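Local coordinates for uncharacterized protein (Bacteroides uniformis, PDB 4IYK) that is of unknown function but probably binds carbohydrate, pairing a transthyretin-like N-terminal domain with an E-set-like C-terminal domain, at residues V134-I139 with Q164-S169; S126-K131 with I172-I177. All coordinates share one frame; numbering follows the deposited sequence. Where two conformers were deposited one is given.

Interaction 1: residues V134-I139 with Q164-S169; sequences VKLKEI and QVFSPS. With EDO (1,2-ethanediol), chain F.
Phe166 and Ile139 meet where residues 164-166 run antiparallel to strand 135-139 at the margin of a beta sheet in the C-terminal, E-set-like domain. CE1 of the Phe166 ring lies 3.5 Å from CD2 of Leu136, which approaches obliquely, while CG1 of Ile139 reaches the ring edge near its plane. With its CG anti to the carbonyl carbon (chi1 -52°), the side chain leaves the backbone beside N, and chi2 of 90° sets the turn of the ring plane. Tyr178 of the facing sheet packs on all three side chains, and Leu127 on Leu136 and Ile139. An alanine in place of Phe166 would probably leave Leu136 CD2 and Ile139 CG1 without the ring they pack on and open a gap beside Tyr178.

Backbone bonds fix the register. Phe166 N donates to Lys137 O at 2.8 Å, almost straight at 172°, and Ile139 and Gln164 form a hydrogen-bonded pair, each N giving to the other's O. Between these lies the non-hydrogen-bonded pair Glu138 and Val165, whose side chains run side by side on the sheet face away from Phe166, Glu138 CG touching Val165 CG2 at 3.9 Å. Lys137 and Glu138 both face Leu204 on the next strand, a classic beta bulge.

Past a corner that includes the cis peptide before Pro168, the chain returns to the same strand at Ser169. Here the CA of Ser169 packs 3.2 Å from Leu136 O, and its OG hydrogen-bonds to Asp206. On the outer side of residues 164-166, an ethanediol, probably from the crystallisation liquor, donates from O2 to Val165 O at 3.0 Å.

Interaction 2: residues S126-K131 with I172-I177; sequences SLEAGK and INSADI
Ser126 and Asp176 supply the direct hydrogen bond of this contact, in which the end of strand 120-129 meets the loop of residues 172-177. The hydroxyl OG of Ser126 donates to Asp176 O at 2.9 Å, coming from above the carbonyl plane, 42° out of it. Its chi1 of -81° sets OG anti to the carbonyl carbon, on the side where the loop passes, and CD1 of Ile177 packs against Ser126 OG.

A water adds a second polar link: it accepts from Leu127 N at 2.9 Å and sits 2.7 Å from both Asn173 O and Asp176 O. It thus joins the strand backbone to two carbonyls of the loop, and Asp176 O is approached by both the serine hydroxyl and this water. Nearby, Leu127 O receives a CA-H...O contact from Ser174 CA at 3.3 Å.

Apolar contact is concentrated on Ile172, whose two branches divide the work. CG2 lies over the strand backbone, 3.5 Å from Leu127 O, and also touches Leu127 CB, whereas CD1 reaches Ala129 CB at 4.0 Å. Ile107 and Leu136 also pack on Ile172, carrying this patch inward. The side chain of Glu128 leaves the strand away from the loop, and its OE2 forms a salt bridge with Arg108.

Within the loop, Asp176 N bonds to Asn173 O and closes a type I beta turn from Asn173 to Asp176, while Asn173 OD1 accepts from Ala175 N at 3.2 Å. The side-chain bond makes an Asx turn, superimposed here on the beta turn in a loop connecting the two sheets of a beta sandwich.

From the N terminus, beyond the N-terminal domain and strand 107-117, the chain runs along strand 120-129, which supplies residues 126-131 of interaction 2, and then enters strand 135-144, home of residues 134-139 of interaction 1. The return at 164-169 closes the loop of interaction 1, and only afterwards does 172-177 come back to strand 120-129 to close interaction 2, so the shorter loop lies wholly within the longer one. Interaction 1 ties strands of one sheet together, whereas interaction 2 anchors the connection to strand 178-183 of the other. They meet between the sheets, where Leu136 CD1 packs 3.7 Å from Leu127 CD1 and Ile172 rests against Leu136.

Interaction 1: residues V134-I139 with Q164-S169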
loop_
_atom_site.group_PDB
_atom_site.type_symbol
_atom_site.label_atom_id
_atom_site.label_comp_id
_atom_site.label_asym_id
_atom_site.label_seq_id
_atom_site.Cartn_x
_atom_site.Cartn_y
_atom_site.Cartn_z
ATOM N N VAL A 134 -8.915 -7.326 13.486
ATOM C CA VAL A 134 -9.070 -6.720 12.162
ATOM C C VAL A 134 -10.196 -7.360 11.360
ATOM O O VAL A 134 -10.235 -8.581 11.220
ATOM C CB VAL A 134 -7.758 -6.740 11.316
ATOM C CG1 VAL A 134 -7.957 -6.029 9.986
ATOM C CG2 VAL A 134 -6.592 -6.126 12.079
ATOM N N LYS A 135 -11.063 -6.505 10.785
ATOM C CA LYS A 135 -12.159 -6.883 9.893
ATOM C C LYS A 135 -11.942 -6.279 8.491
ATOM O O LYS A 135 -11.111 -5.379 8.308
ATOM C CB LYS A 135 -13.521 -6.467 10.473
ATOM C CG LYS A 135 -13.843 -7.169 11.799
ATOM C CD LYS A 135 -15.312 -6.988 12.204
ATOM C CE LYS A 135 -16.162 -8.158 11.764
ATOM N NZ LYS A 135 -17.519 -8.119 12.378
ATOM N N LEU A 136 -12.673 -6.800 7.497
ATOM C CA LEU A 136 -12.571 -6.377 6.105
ATOM C C LEU A 136 -13.707 -5.431 5.728
ATOM O O LEU A 136 -14.871 -5.781 5.887
ATOM C CB LEU A 136 -12.586 -7.614 5.196
ATOM C CG LEU A 136 -12.469 -7.376 3.677
ATOM C CD1 LEU A 136 -11.089 -6.838 3.297
ATOM C CD2 LEU A 136 -12.734 -8.657 2.931
ATOM N N LYS A 137 -13.361 -4.254 5.191
ATOM C CA LYS A 137 -14.318 -3.226 4.770
ATOM C C LYS A 137 -14.483 -3.227 3.237
ATOM O O LYS A 137 -15.612 -3.193 2.749
ATOM C CB LYS A 137 -13.854 -1.847 5.271
ATOM C CG LYS A 137 -14.919 -0.761 5.236
ATOM C CD LYS A 137 -14.343 0.572 5.698
ATOM C CE LYS A 137 -15.305 1.729 5.525
ATOM N NZ LYS A 137 -14.648 3.043 5.760
ATOM N N GLU A 138 -13.372 -3.256 2.484
ATOM C CA GLU A 138 -13.403 -3.232 1.015
ATOM C C GLU A 138 -12.305 -4.070 0.351
ATOM O O GLU A 138 -11.212 -4.214 0.902
ATOM C CB GLU A 138 -13.242 -1.789 0.483
ATOM C CG GLU A 138 -14.338 -0.788 0.847
ATOM C CD GLU A 138 -14.103 0.642 0.398
ATOM O OE1 GLU A 138 -13.338 0.849 -0.571
ATOM O OE2 GLU A 138 -14.681 1.562 1.019
ATOM N N ILE A 139 -12.581 -4.535 -0.889
ATOM C CA ILE A 139 -11.603 -5.192 -1.774
ATOM C C ILE A 139 -11.759 -4.536 -3.158
ATOM O O ILE A 139 -12.878 -4.175 -3.570
ATOM C CB ILE A 139 -11.615 -6.753 -1.826
ATOM C CG1 ILE A 139 -12.995 -7.317 -2.242
ATOM C CG2 ILE A 139 -11.094 -7.356 -0.505
ATOM C CD1 ILE A 139 -13.000 -8.782 -2.761
ATOM N N GLN A 164 -15.654 -4.591 -4.231
ATOM C CA GLN A 164 -16.703 -5.097 -3.353
ATOM C C GLN A 164 -16.595 -4.426 -1.991
ATOM O O GLN A 164 -15.491 -4.266 -1.446
ATOM C CB GLN A 164 -16.710 -6.625 -3.224
ATOM C CG GLN A 164 -18.055 -7.141 -2.680
ATOM C CD GLN A 164 -18.111 -8.614 -2.393
ATOM O OE1 GLN A 164 -17.115 -9.334 -2.516
ATOM N NE2 GLN A 164 -19.284 -9.087 -1.967
ATOM N N VAL A 165 -17.758 -3.973 -1.469
ATOM C CA VAL A 165 -17.851 -3.281 -0.180
ATOM C C VAL A 165 -18.628 -4.178 0.758
ATOM O O VAL A 165 -19.660 -4.763 0.376
ATOM C CB VAL A 165 -18.466 -1.851 -0.288
ATOM C CG1 VAL A 165 -18.599 -1.180 1.089
ATOM C CG2 VAL A 165 -17.645 -0.969 -1.236
ATOM N N PHE A 166 -18.093 -4.334 1.972
ATOM C CA PHE A 166 -18.724 -5.138 3.017
ATOM C C PHE A 166 -19.287 -4.184 4.069
ATOM O O PHE A 166 -18.540 -3.400 4.669
ATOM C CB PHE A 166 -17.740 -6.174 3.615
ATOM C CG PHE A 166 -17.070 -7.007 2.542
ATOM C CD1 PHE A 166 -15.873 -6.594 1.962
ATOM C CD2 PHE A 166 -17.639 -8.200 2.106
ATOM C CE1 PHE A 166 -15.289 -7.327 0.927
ATOM C CE2 PHE A 166 -17.037 -8.949 1.087
ATOM C CZ PHE A 166 -15.859 -8.512 0.512
ATOM N N SER A 167 -20.627 -4.182 4.203
ATOM C CA SER A 167 -21.320 -3.347 5.173
ATOM C C SER A 167 -22.431 -4.171 5.841
ATOM O O SER A 167 -23.422 -4.509 5.184
ATOM C CB SER A 167 -21.857 -2.070 4.534
ATOM O OG SER A 167 -22.528 -1.286 5.511
ATOM N N PRO A 168 -22.272 -4.558 7.126
ATOM C CA PRO A 168 -21.136 -4.283 8.034
ATOM C C PRO A 168 -19.856 -4.986 7.593
ATOM O O PRO A 168 -19.927 -5.974 6.857
ATOM C CB PRO A 168 -21.618 -4.849 9.390
ATOM C CG PRO A 168 -23.114 -5.006 9.257
ATOM C CD PRO A 168 -23.308 -5.358 7.809
ATOM N N SER A 169 -18.693 -4.461 8.021
ATOM C CA SER A 169 -17.368 -5.041 7.739
ATOM C C SER A 169 -17.348 -6.508 8.187
ATOM O O SER A 169 -17.929 -6.837 9.220
ATOM C CB SER A 169 -16.268 -4.237 8.418
ATOM O OG SER A 169 -16.461 -4.172 9.821
HETATM C C1 EDO F . -22.388 -1.255 0.410
HETATM O O1 EDO F . -22.054 -0.254 1.358
HETATM C C2 EDO F . -22.059 -2.641 1.008
HETATM O O2 EDO F . -22.422 -3.672 0.106
#

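Interaction 2: residues S126-K131 with I172-I177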
loop_
_atom_site.group_PDB
_atom_site.type_symbol
_atom_site.label_atom_id
_atom_site.label_comp_id
_atom_site.label_asym_id
_atom_site.label_seq_id
_atom_site.Cartn_x
_atom_site.Cartn_y
_atom_site.Cartn_z
ATOM N N SER A 126 -6.332 -14.457 -1.386
ATOM C CA SER A 126 -6.750 -14.705 -0.021
ATOM C C SER A 126 -6.269 -13.547 0.825
ATOM O O SER A 126 -5.418 -12.771 0.384
ATOM C CB SER A 126 -6.177 -16.034 0.483
ATOM O OG SER A 126 -6.974 -17.104 0.009
ATOM N N LEU A 127 -6.768 -13.455 2.056
ATOM C CA LEU A 127 -6.409 -12.393 2.989
ATOM C C LEU A 127 -6.101 -12.961 4.346
ATOM O O LEU A 127 -6.684 -13.964 4.764
ATOM C CB LEU A 127 -7.520 -11.330 3.117
ATOM C CG LEU A 127 -7.941 -10.596 1.833
ATOM C CD1 LEU A 127 -9.155 -9.732 2.087
ATOM C CD2 LEU A 127 -6.831 -9.745 1.271
ATOM N N GLU A 128 -5.193 -12.287 5.039
ATOM C CA GLU A 128 -4.763 -12.635 6.374
ATOM C C GLU A 128 -4.809 -11.367 7.222
ATOM O O GLU A 128 -4.343 -10.320 6.791
ATOM C CB GLU A 128 -3.361 -13.235 6.265
ATOM C CG GLU A 128 -2.731 -13.730 7.538
ATOM C CD GLU A 128 -1.328 -14.229 7.250
ATOM O OE1 GLU A 128 -1.180 -15.127 6.388
ATOM O OE2 GLU A 128 -0.369 -13.667 7.830
ATOM N N ALA A 129 -5.405 -11.450 8.405
ATOM C CA ALA A 129 -5.483 -10.305 9.307
ATOM C C ALA A 129 -4.157 -10.136 10.065
ATOM O O ALA A 129 -3.571 -11.139 10.486
ATOM C CB ALA A 129 -6.631 -10.494 10.288
ATOM N N GLY A 130 -3.711 -8.878 10.218
ATOM C CA GLY A 130 -2.513 -8.510 10.973
ATOM C C GLY A 130 -2.664 -8.837 12.447
ATOM O O GLY A 130 -1.713 -9.284 13.088
ATOM N N LYS A 131 -3.881 -8.622 12.978
ATOM C CA LYS A 131 -4.323 -8.967 14.338
ATOM C C LYS A 131 -5.741 -9.556 14.237
ATOM O O LYS A 131 -6.432 -9.257 13.260
ATOM C CB LYS A 131 -4.265 -7.766 15.308
ATOM C CG LYS A 131 -2.845 -7.336 15.663
ATOM C CD LYS A 131 -2.856 -6.224 16.684
ATOM C CE LYS A 131 -1.505 -5.567 16.767
ATOM N NZ LYS A 131 -1.505 -4.419 17.707
ATOM N N ILE A 172 -12.196 -11.823 8.631
ATOM C CA ILE A 172 -11.137 -12.277 7.718
ATOM C C ILE A 172 -10.830 -13.729 8.091
ATOM O O ILE A 172 -10.530 -14.036 9.248
ATOM C CB ILE A 172 -9.866 -11.370 7.694
ATOM C CG1 ILE A 172 -10.200 -9.953 7.195
ATOM C CG2 ILE A 172 -8.732 -11.988 6.818
ATOM C CD1 ILE A 172 -9.222 -8.837 7.685
ATOM N N ASN A 173 -10.938 -14.610 7.093
ATOM C CA ASN A 173 -10.664 -16.038 7.167
ATOM C C ASN A 173 -9.721 -16.375 6.000
ATOM O O ASN A 173 -10.120 -16.262 4.842
ATOM C CB ASN A 173 -11.990 -16.817 7.102
ATOM C CG ASN A 173 -11.882 -18.318 7.212
ATOM O OD1 ASN A 173 -10.864 -18.942 6.871
ATOM N ND2 ASN A 173 -12.973 -18.936 7.645
ATOM N N SER A 174 -8.479 -16.789 6.322
ATOM C CA SER A 174 -7.365 -17.110 5.414
ATOM C C SER A 174 -7.692 -18.121 4.310
ATOM O O SER A 174 -7.053 -18.101 3.256
ATOM C CB SER A 174 -6.186 -17.646 6.217
ATOM O OG SER A 174 -5.733 -16.675 7.146
ATOM N N ALA A 175 -8.642 -19.023 4.570
ATOM C CA ALA A 175 -9.064 -20.065 3.646
ATOM C C ALA A 175 -9.938 -19.517 2.495
ATOM O O ALA A 175 -9.958 -20.119 1.421
ATOM C CB ALA A 175 -9.818 -21.137 4.411
ATOM N N ASP A 176 -10.655 -18.395 2.718
ATOM C CA ASP A 176 -11.563 -17.781 1.739
ATOM C C ASP A 176 -10.844 -17.266 0.488
ATOM O O ASP A 176 -9.798 -16.614 0.580
ATOM C CB ASP A 176 -12.368 -16.632 2.374
ATOM C CG ASP A 176 -13.340 -17.066 3.466
ATOM O OD1 ASP A 176 -13.533 -18.292 3.642
ATOM O OD2 ASP A 176 -13.901 -16.181 4.143
ATOM N N ILE A 177 -11.414 -17.578 -0.683
ATOM C CA ILE A 177 -10.878 -17.128 -1.964
ATOM C C ILE A 177 -11.761 -16.008 -2.492
ATOM O O ILE A 177 -12.977 -16.180 -2.653
ATOM C CB ILE A 177 -10.699 -18.264 -3.014
ATOM C CG1 ILE A 177 -10.036 -19.555 -2.426
ATOM C CG2 ILE A 177 -9.984 -17.744 -4.282
ATOM C CD1 ILE A 177 -8.508 -19.481 -2.071
HETATM O O HOH W 1 -9.221 -14.969 2.605
#